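PDB 4EUO: ABC transporter, substrate binding protein (Polyamine) from Agrobacterium tumefaciens, which binds gamma-aminobutyric acid (GABA) selectively in the periplasm, probably delivering it to an ABC transporter as its solute-binding component. Local coordinates for residues A[133-145]-A[297-309]. Numbering follows the deposited sequence.
With SO4 (sulfate ion), chain F.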
ATOM      1  N   THR A 133      16.869  -0.098  -0.156  1.00  9.70           N
ATOM      2  CA  THR A 133      15.811   0.395   0.735  1.00  9.01           C
ATOM      3  C   THR A 133      14.606  -0.521   0.810  1.00 10.28           C
ATOM      4  O   THR A 133      14.182  -1.132  -0.185  1.00 10.00           O
ATOM      5  CB  THR A 133      15.470   1.864   0.369  1.00  9.98           C
ATOM      6  OG1 THR A 133      14.564   2.370   1.345  1.00  9.83           O
ATOM      7  CG2 THR A 133      14.830   2.042  -0.982  1.00 10.67           C
ATOM      8  N   PHE A 134      14.067  -0.612   2.013  1.00  8.56           N
ATOM      9  CA  PHE A 134      12.900  -1.447   2.329  1.00  7.67           C
ATOM     10  C   PHE A 134      12.014  -0.673   3.278  1.00  9.26           C
ATOM     11  O   PHE A 134      12.504   0.194   4.032  1.00  9.13           O
ATOM     12  CB  PHE A 134      13.346  -2.724   3.043  1.00  9.63           C
ATOM     13  CG  PHE A 134      14.076  -3.693   2.149  1.00  9.99           C
ATOM     14  CD1 PHE A 134      13.378  -4.558   1.308  1.00 10.75           C
ATOM     15  CD2 PHE A 134      15.461  -3.761   2.161  1.00 11.23           C
ATOM     16  CE1 PHE A 134      14.056  -5.479   0.498  1.00 11.69           C
ATOM     17  CE2 PHE A 134      16.136  -4.640   1.302  1.00 12.14           C
ATOM     18  CZ  PHE A 134      15.434  -5.511   0.503  1.00 11.30           C
ATOM     19  N   TYR A 135      10.735  -1.067   3.316  1.00  7.82           N
ATOM     20  CA  TYR A 135       9.736  -0.435   4.183  1.00  7.64           C
ATOM     21  C   TYR A 135      10.056  -0.682   5.639  1.00  9.22           C
ATOM     22  O   TYR A 135      10.302  -1.815   6.066  1.00  9.10           O
ATOM     23  CB  TYR A 135       8.386  -1.020   3.809  1.00  8.74           C
ATOM     24  CG  TYR A 135       7.147  -0.411   4.415  1.00  9.22           C
ATOM     25  CD1 TYR A 135       7.055   0.958   4.637  1.00  9.70           C
ATOM     26  CD2 TYR A 135       6.004  -1.184   4.607  1.00  9.82           C
ATOM     27  CE1 TYR A 135       5.868   1.535   5.083  1.00  9.26           C
ATOM     28  CE2 TYR A 135       4.810  -0.612   5.030  1.00  9.92           C
ATOM     29  CZ  TYR A 135       4.747   0.747   5.230  1.00  9.13           C
ATOM     30  OH  TYR A 135       3.562   1.310   5.631  1.00 11.37           O
ATOM     31  N   LYS A 136       9.995   0.398   6.426  1.00  8.95           N
ATOM     32  CA  LYS A 136      10.351   0.319   7.822  1.00  8.32           C
ATOM     33  C   LYS A 136       9.381  -0.425   8.706  1.00 10.51           C
ATOM     34  O   LYS A 136       9.793  -1.071   9.698  1.00 10.51           O
ATOM     35  CB  LYS A 136      10.484   1.766   8.347  1.00  9.66           C
ATOM     36  CG  LYS A 136      11.055   1.879   9.764  1.00 12.66           C
ATOM     37  CD  LYS A 136      11.322   3.356  10.073  1.00 15.56           C
ATOM     38  CE  LYS A 136      11.707   3.615  11.512  1.00 18.17           C
ATOM     39  NZ  LYS A 136      12.945   2.881  11.886  1.00 18.24           N
ATOM     40  N   TRP A 137       8.089  -0.277   8.429  1.00  9.35           N
ATOM     41  CA  TRP A 137       7.039  -0.705   9.348  1.00  9.62           C
ATOM     42  C   TRP A 137       6.587  -2.118   9.141  1.00  9.38           C
ATOM     43  O   TRP A 137       6.626  -2.638   8.020  1.00 10.55           O
ATOM     44  CB  TRP A 137       5.846   0.271   9.271  1.00 10.12           C
ATOM     45  CG  TRP A 137       6.238   1.715   9.415  1.00 10.91           C
ATOM     46  CD1 TRP A 137       6.116   2.697   8.476  1.00 13.19           C
ATOM     47  CD2 TRP A 137       6.872   2.319  10.549  1.00 11.52           C
ATOM     48  NE1 TRP A 137       6.621   3.882   8.960  1.00 14.01           N
ATOM     49  CE2 TRP A 137       7.112   3.673  10.222  1.00 14.88           C
ATOM     50  CE3 TRP A 137       7.257   1.846  11.809  1.00 14.37           C
ATOM     51  CZ2 TRP A 137       7.721   4.568  11.117  1.00 15.21           C
ATOM     52  CZ3 TRP A 137       7.882   2.730  12.694  1.00 16.56           C
ATOM     53  CH2 TRP A 137       8.098   4.074  12.341  1.00 16.98           C
ATOM     54  N   SER A 138       6.156  -2.770  10.223  1.00  9.49           N
ATOM     55  CA  SER A 138       5.689  -4.142  10.128  1.00  9.58           C
ATOM     56  C   SER A 138       4.474  -4.231   9.238  1.00 10.09           C
ATOM     57  O   SER A 138       3.413  -3.687   9.555  1.00 10.89           O
ATOM     58  CB  SER A 138       5.356  -4.695  11.510  1.00 10.81           C
ATOM     59  OG  SER A 138       5.050  -6.077  11.386  1.00 11.24           O
ATOM     60  N   ALA A 139       4.628  -4.930   8.102  1.00  8.83           N
ATOM     61  CA  ALA A 139       3.530  -5.057   7.136  1.00  8.90           C
ATOM     62  C   ALA A 139       3.938  -6.086   6.111  1.00  9.59           C
ATOM     63  O   ALA A 139       5.139  -6.252   5.862  1.00  8.96           O
ATOM     64  CB  ALA A 139       3.308  -3.714   6.408  1.00 10.85           C
ATOM     65  N   PRO A 140       2.988  -6.732   5.444  1.00  8.32           N
ATOM     66  CA  PRO A 140       3.339  -7.641   4.363  1.00  8.45           C
ATOM     67  C   PRO A 140       4.303  -7.028   3.364  1.00  8.66           C
ATOM     68  O   PRO A 140       4.183  -5.847   3.002  1.00  8.32           O
ATOM     69  CB  PRO A 140       1.995  -7.912   3.667  1.00  9.84           C
ATOM     70  CG  PRO A 140       0.966  -7.773   4.772  1.00  9.68           C
ATOM     71  CD  PRO A 140       1.532  -6.657   5.643  1.00  8.57           C
ATOM     72  N   GLY A 141       5.304  -7.822   2.971  1.00  8.26           N
ATOM     73  CA  GLY A 141       6.201  -7.430   1.890  1.00  9.20           C
ATOM     74  C   GLY A 141       7.657  -7.796   2.085  1.00  9.09           C
ATOM     75  O   GLY A 141       8.221  -8.575   1.305  1.00  8.72           O
ATOM     76  N   VAL A 142       8.308  -7.204   3.100  1.00  8.13           N
ATOM     77  CA  VAL A 142       9.758  -7.402   3.261  1.00  7.77           C
ATOM     78  C   VAL A 142      10.070  -8.836   3.658  1.00  9.64           C
ATOM     79  O   VAL A 142      11.002  -9.450   3.102  1.00  9.30           O
ATOM     80  CB  VAL A 142      10.355  -6.415   4.268  1.00  9.59           C
ATOM     81  CG1 VAL A 142      11.825  -6.736   4.460  1.00 10.30           C
ATOM     82  CG2 VAL A 142      10.219  -4.995   3.760  1.00  8.59           C
ATOM     83  N   ILE A 143       9.317  -9.401   4.600  1.00  8.81           N
ATOM     84  CA  ILE A 143       9.572 -10.782   5.017  1.00  8.82           C
ATOM     85  C   ILE A 143       9.378 -11.714   3.815  1.00 10.31           C
ATOM     86  O   ILE A 143      10.208 -12.588   3.579  1.00  9.69           O
ATOM     87  CB  ILE A 143       8.650 -11.109   6.213  1.00 10.42           C
ATOM     88  CG1 ILE A 143       9.173 -10.393   7.481  1.00 10.66           C
ATOM     89  CG2 ILE A 143       8.545 -12.650   6.422  1.00 10.21           C
ATOM     90  CD1 ILE A 143       8.176 -10.263   8.598  1.00 12.71           C
ATOM     91  N   GLU A 144       8.302 -11.526   3.045  1.00  9.11           N
ATOM     92  CA  GLU A 144       8.076 -12.354   1.871  1.00  8.65           C
ATOM     93  C   GLU A 144       9.201 -12.178   0.847  1.00 10.61           C
ATOM     94  O   GLU A 144       9.696 -13.171   0.311  1.00 10.44           O
ATOM     95  CB  GLU A 144       6.730 -12.012   1.218  1.00  9.55           C
ATOM     96  CG  GLU A 144       5.479 -12.431   2.002  1.00 10.00           C
ATOM     97  CD  GLU A 144       4.997 -11.507   3.103  1.00  9.45           C
ATOM     98  OE1 GLU A 144       5.698 -10.534   3.469  1.00  8.69           O
ATOM     99  OE2 GLU A 144       3.861 -11.754   3.574  1.00  9.54           O
ATOM    100  N   ALA A 145       9.659 -10.950   0.618  1.00  9.57           N
ATOM    101  CA  ALA A 145      10.750 -10.744  -0.333  1.00  9.29           C
ATOM    102  C   ALA A 145      12.015 -11.464   0.136  1.00 11.32           C
ATOM    103  O   ALA A 145      12.712 -12.069  -0.702  1.00 10.41           O
ATOM    104  CB  ALA A 145      11.005  -9.259  -0.512  1.00  9.87           C
ATOM    105  N   TRP A 297      -1.715 -12.148   7.690  1.00  9.87           N
ATOM    106  CA  TRP A 297      -1.112 -11.104   8.488  1.00 10.07           C
ATOM    107  C   TRP A 297      -2.114 -10.541   9.506  1.00 10.36           C
ATOM    108  O   TRP A 297      -1.738 -10.339  10.674  1.00 11.08           O
ATOM    109  CB  TRP A 297      -0.572  -9.985   7.584  1.00  9.02           C
ATOM    110  CG  TRP A 297       0.829 -10.239   7.118  1.00  9.10           C
ATOM    111  CD1 TRP A 297       1.233 -11.048   6.092  1.00 10.25           C
ATOM    112  CD2 TRP A 297       2.004  -9.641   7.654  1.00  8.68           C
ATOM    113  NE1 TRP A 297       2.603 -10.970   5.942  1.00  8.81           N
ATOM    114  CE2 TRP A 297       3.102 -10.101   6.884  1.00  8.50           C
ATOM    115  CE3 TRP A 297       2.231  -8.682   8.644  1.00  9.66           C
ATOM    116  CZ2 TRP A 297       4.405  -9.654   7.106  1.00  9.14           C
ATOM    117  CZ3 TRP A 297       3.517  -8.226   8.855  1.00  9.08           C
ATOM    118  CH2 TRP A 297       4.588  -8.713   8.099  1.00  9.50           C
ATOM    119  N   ALA A 298      -3.375 -10.327   9.117  1.00  9.49           N
ATOM    120  CA  ALA A 298      -4.363  -9.780  10.060  1.00 10.68           C
ATOM    121  C   ALA A 298      -4.505 -10.722  11.269  1.00 12.43           C
ATOM    122  O   ALA A 298      -4.569 -10.247  12.399  1.00 12.78           O
ATOM    123  CB  ALA A 298      -5.702  -9.661   9.371  1.00 12.04           C
ATOM    124  N   GLN A 299      -4.468 -12.041  11.030  1.00 10.96           N
ATOM    125  CA  GLN A 299      -4.657 -13.040  12.119  1.00 11.92           C
ATOM    126  C   GLN A 299      -3.462 -13.087  13.055  1.00 14.72           C
ATOM    127  O   GLN A 299      -3.611 -13.564  14.195  1.00 17.17           O
ATOM    128  CB  GLN A 299      -4.887 -14.440  11.525  1.00 12.82           C
ATOM    129  CG  GLN A 299      -6.215 -14.596  10.788  1.00 16.10           C
ATOM    130  CD  GLN A 299      -6.424 -15.978  10.149  1.00 27.00           C
ATOM    131  OE1 GLN A 299      -6.850 -16.110   8.999  1.00 30.31           O
ATOM    132  NE2 GLN A 299      -6.151 -17.048  10.863  1.00 24.48           N
ATOM    133  N   HIS A 300      -2.279 -12.642  12.610  1.00 11.55           N
ATOM    134  CA  HIS A 300      -1.047 -12.733  13.394  1.00 11.61           C
ATOM    135  C   HIS A 300      -0.398 -11.356  13.508  1.00 11.37           C
ATOM    136  O   HIS A 300       0.804 -11.251  13.782  1.00 11.80           O
ATOM    137  CB  HIS A 300      -0.064 -13.681  12.664  1.00 12.74           C
ATOM    138  CG  HIS A 300      -0.620 -15.050  12.348  1.00 13.06           C
ATOM    139  ND1 HIS A 300      -0.434 -16.148  13.188  1.00 15.95           N
ATOM    140  CD2 HIS A 300      -1.332 -15.451  11.277  1.00 10.30           C
ATOM    141  CE1 HIS A 300      -1.064 -17.161  12.597  1.00 11.88           C
ATOM    142  NE2 HIS A 300      -1.619 -16.792  11.442  1.00 13.40           N
ATOM    143  N   ARG A 301      -1.191 -10.295  13.344  1.00 11.65           N
ATOM    144  CA  ARG A 301      -0.594  -8.968  13.195  1.00 11.58           C
ATOM    145  C   ARG A 301       0.279  -8.498  14.314  1.00 12.87           C
ATOM    146  O   ARG A 301       1.392  -8.006  14.081  1.00 11.74           O
ATOM    147  CB  ARG A 301      -1.645  -7.934  12.825  1.00 11.03           C
ATOM    148  CG  ARG A 301      -1.096  -6.738  12.065  1.00 11.20           C
ATOM    149  CD  ARG A 301      -2.201  -5.773  11.637  1.00 11.43           C
ATOM    150  NE  ARG A 301      -1.599  -4.636  10.932  1.00 11.24           N
ATOM    151  CZ  ARG A 301      -0.983  -3.618  11.523  1.00 12.48           C
ATOM    152  NH1 ARG A 301      -1.064  -3.457  12.843  1.00 13.83           N
ATOM    153  NH2 ARG A 301      -0.350  -2.707  10.794  1.00 13.27           N
ATOM    154  N   ASP A 302      -0.229  -8.642  15.560  1.00 13.79           N
ATOM    155  CA  ASP A 302       0.532  -8.156  16.701  1.00 14.05           C
ATOM    156  C   ASP A 302       1.802  -8.950  16.910  1.00 14.82           C
ATOM    157  O   ASP A 302       2.855  -8.374  17.208  1.00 15.13           O
ATOM    158  CB  ASP A 302      -0.340  -8.220  17.964  1.00 16.97           C
ATOM    159  CG  ASP A 302      -1.575  -7.366  17.865  1.00 27.70           C
ATOM    160  OD1 ASP A 302      -1.518  -6.332  17.181  1.00 27.25           O
ATOM    161  OD2 ASP A 302      -2.594  -7.722  18.496  1.00 34.08           O
ATOM    162  N   GLU A 303       1.726 -10.271  16.724  1.00 14.15           N
ATOM    163  CA  GLU A 303       2.888 -11.105  16.955  1.00 15.51           C
ATOM    164  C   GLU A 303       3.980 -10.898  15.926  1.00 14.91           C
ATOM    165  O   GLU A 303       5.158 -10.809  16.268  1.00 15.21           O
ATOM    166  CB  GLU A 303       2.493 -12.573  17.070  1.00 18.29           C
ATOM    167  CG  GLU A 303       3.580 -13.470  17.647  1.00 35.52           C
ATOM    168  CD  GLU A 303       4.295 -13.021  18.910  1.00 62.25           C
ATOM    169  OE1 GLU A 303       3.623 -12.539  19.852  1.00 61.62           O
ATOM    170  OE2 GLU A 303       5.534 -13.188  18.969  1.00 57.00           O
ATOM    171  N   ILE A 304       3.593 -10.788  14.655  1.00 11.96           N
ATOM    172  CA  ILE A 304       4.616 -10.525  13.650  1.00 11.22           C
ATOM    173  C   ILE A 304       5.238  -9.150  13.929  1.00 12.45           C
ATOM    174  O   ILE A 304       6.463  -9.021  13.862  1.00 12.78           O
ATOM    175  CB  ILE A 304       4.054 -10.606  12.214  1.00 13.42           C
ATOM    176  CG1 ILE A 304       3.487 -12.004  11.903  1.00 13.84           C
ATOM    177  CG2 ILE A 304       5.145 -10.229  11.220  1.00 12.68           C
ATOM    178  CD1 ILE A 304       2.626 -12.035  10.637  1.00 12.52           C
ATOM    179  N   GLY A 305       4.411  -8.166  14.288  1.00 10.91           N
ATOM    180  CA  GLY A 305       4.942  -6.838  14.576  1.00 11.39           C
ATOM    181  C   GLY A 305       5.969  -6.847  15.701  1.00 14.82           C
ATOM    182  O   GLY A 305       7.056  -6.264  15.593  1.00 13.12           O
ATOM    183  N   GLU A 306       5.661  -7.552  16.794  1.00 14.50           N
ATOM    184  CA  GLU A 306       6.600  -7.645  17.933  1.00 14.91           C
ATOM    185  C   GLU A 306       7.924  -8.234  17.478  1.00 15.87           C
ATOM    186  O   GLU A 306       8.993  -7.701  17.784  1.00 15.57           O
ATOM    187  CB  GLU A 306       5.988  -8.515  19.045  1.00 17.32           C
ATOM    188  CG  GLU A 306       4.929  -7.760  19.828  1.00 31.04           C
ATOM    189  CD  GLU A 306       4.374  -8.433  21.072  1.00 61.07           C
ATOM    190  OE1 GLU A 306       5.049  -9.328  21.631  1.00 58.07           O
ATOM    191  OE2 GLU A 306       3.272  -8.030  21.509  1.00 61.42           O
ATOM    192  N   ARG A 307       7.871  -9.315  16.687  1.00 13.89           N
ATOM    193  CA  ARG A 307       9.078  -9.969  16.187  1.00 14.08           C
ATOM    194  C   ARG A 307       9.870  -9.092  15.228  1.00 15.44           C
ATOM    195  O   ARG A 307      11.103  -9.080  15.258  1.00 14.44           O
ATOM    196  CB  ARG A 307       8.713 -11.336  15.576  1.00 14.62           C
ATOM    197  CG  ARG A 307       8.190 -12.225  16.720  1.00 21.62           C
ATOM    198  CD  ARG A 307       8.004 -13.666  16.381  1.00 28.86           C
ATOM    199  NE  ARG A 307       9.247 -14.295  15.939  1.00 26.09           N
ATOM    200  CZ  ARG A 307       9.296 -15.510  15.415  1.00 19.99           C
ATOM    201  NH1 ARG A 307       8.183 -16.219  15.266  1.00 24.41           N
ATOM    202  NH2 ARG A 307      10.444 -16.000  14.975  1.00 20.83           N
ATOM    203  N   TRP A 308       9.144  -8.380  14.339  1.00 12.31           N
ATOM    204  CA  TRP A 308       9.768  -7.495  13.377  1.00 12.30           C
ATOM    205  C   TRP A 308      10.553  -6.367  14.067  1.00 12.64           C
ATOM    206  O   TRP A 308      11.716  -6.172  13.762  1.00 12.06           O
ATOM    207  CB  TRP A 308       8.683  -6.933  12.441  1.00 10.90           C
ATOM    208  CG  TRP A 308       9.161  -5.842  11.533  1.00  9.41           C
ATOM    209  CD1 TRP A 308       8.999  -4.497  11.702  1.00 11.15           C
ATOM    210  CD2 TRP A 308       9.960  -6.007  10.353  1.00  9.74           C
ATOM    211  NE1 TRP A 308       9.586  -3.810  10.651  1.00 10.95           N
ATOM    212  CE2 TRP A 308      10.189  -4.719   9.816  1.00 11.72           C
ATOM    213  CE3 TRP A 308      10.442  -7.136   9.653  1.00 11.20           C
ATOM    214  CZ2 TRP A 308      10.911  -4.517   8.644  1.00 11.11           C
ATOM    215  CZ3 TRP A 308      11.166  -6.938   8.491  1.00 11.66           C
ATOM    216  CH2 TRP A 308      11.377  -5.643   7.982  1.00 11.24           C
ATOM    217  N   TYR A 309       9.917  -5.664  15.008  1.00 11.58           N
ATOM    218  CA  TYR A 309      10.602  -4.562  15.693  1.00 12.66           C
ATOM    219  C   TYR A 309      11.721  -5.059  16.586  1.00 15.84           C
ATOM    220  O   TYR A 309      12.773  -4.423  16.638  1.00 15.14           O
ATOM    221  CB  TYR A 309       9.604  -3.654  16.422  1.00 13.54           C
ATOM    222  CG  TYR A 309       8.664  -2.960  15.461  1.00 12.16           C
ATOM    223  CD1 TYR A 309       9.154  -2.147  14.438  1.00 13.18           C
ATOM    224  CD2 TYR A 309       7.296  -3.167  15.527  1.00 13.26           C
ATOM    225  CE1 TYR A 309       8.289  -1.540  13.533  1.00 13.69           C
ATOM    226  CE2 TYR A 309       6.425  -2.572  14.624  1.00 12.22           C
ATOM    227  CZ  TYR A 309       6.933  -1.773  13.612  1.00 11.31           C
ATOM    228  OH  TYR A 309       6.069  -1.228  12.701  1.00 12.78           O
TER
HETATM  229  S   SO4 F 405       8.975 -19.031  13.110  1.00 19.48           S
HETATM  230  O1  SO4 F 405       8.273 -18.646  14.312  1.00 25.22           O
HETATM  231  O2  SO4 F 405       9.101 -20.512  13.073  1.00 24.66           O
HETATM  232  O3  SO4 F 405       8.246 -18.585  11.921  1.00 22.15           O
HETATM  233  O4  SO4 F 405      10.271 -18.383  13.166  1.00 18.42           O
HETATM  234  O   HOH W   1       2.402  -6.180  12.182  1.00 11.56           O
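Ile143, on helix 142-149, reaches between two tryptophans: its CD1 lies 3.9 Å from CH2 of Trp297 and also packs on Trp308 CE3 and Ile304 CG2. Pro140 lies flat over one face of Trp297, CG 3.4 Å from the centroid of the five-membered ring in a CH-pi contact, while Ile304 CD1 backs the opposite face. Val142 CG1 meets the far end of Trp308 at CH2.

Each indole N-H has an acceptor at the margin of this packing. Trp297 NE1 donates a hydrogen bond to the syn lone pair of Glu144 OE2 (2.8 Å); OE1 accepts one from Gly141 N, at the N-cap of the helix, and Tyr158 also binds OE2. Trp308, whose chi1 of 171° sets CG anti to its own N, extends its indole to the loop, where NE1 meets Lys136 O at 2.9 Å, with that oxygen in the ring plane. Beside it, Ser138 N makes a nearly straight bond to Tyr309 OH (2.9 Å, 173°). Ser138 OG rests 3.3 Å from Gly305 CA and shares a water with Arg301 O.

The C-terminal helices thus pack against a strand-loop-helix unit of the periplasmic binding protein fold; Tyr135 in its strand lies near the GABA pocket and hydrogen-bonds Glu60.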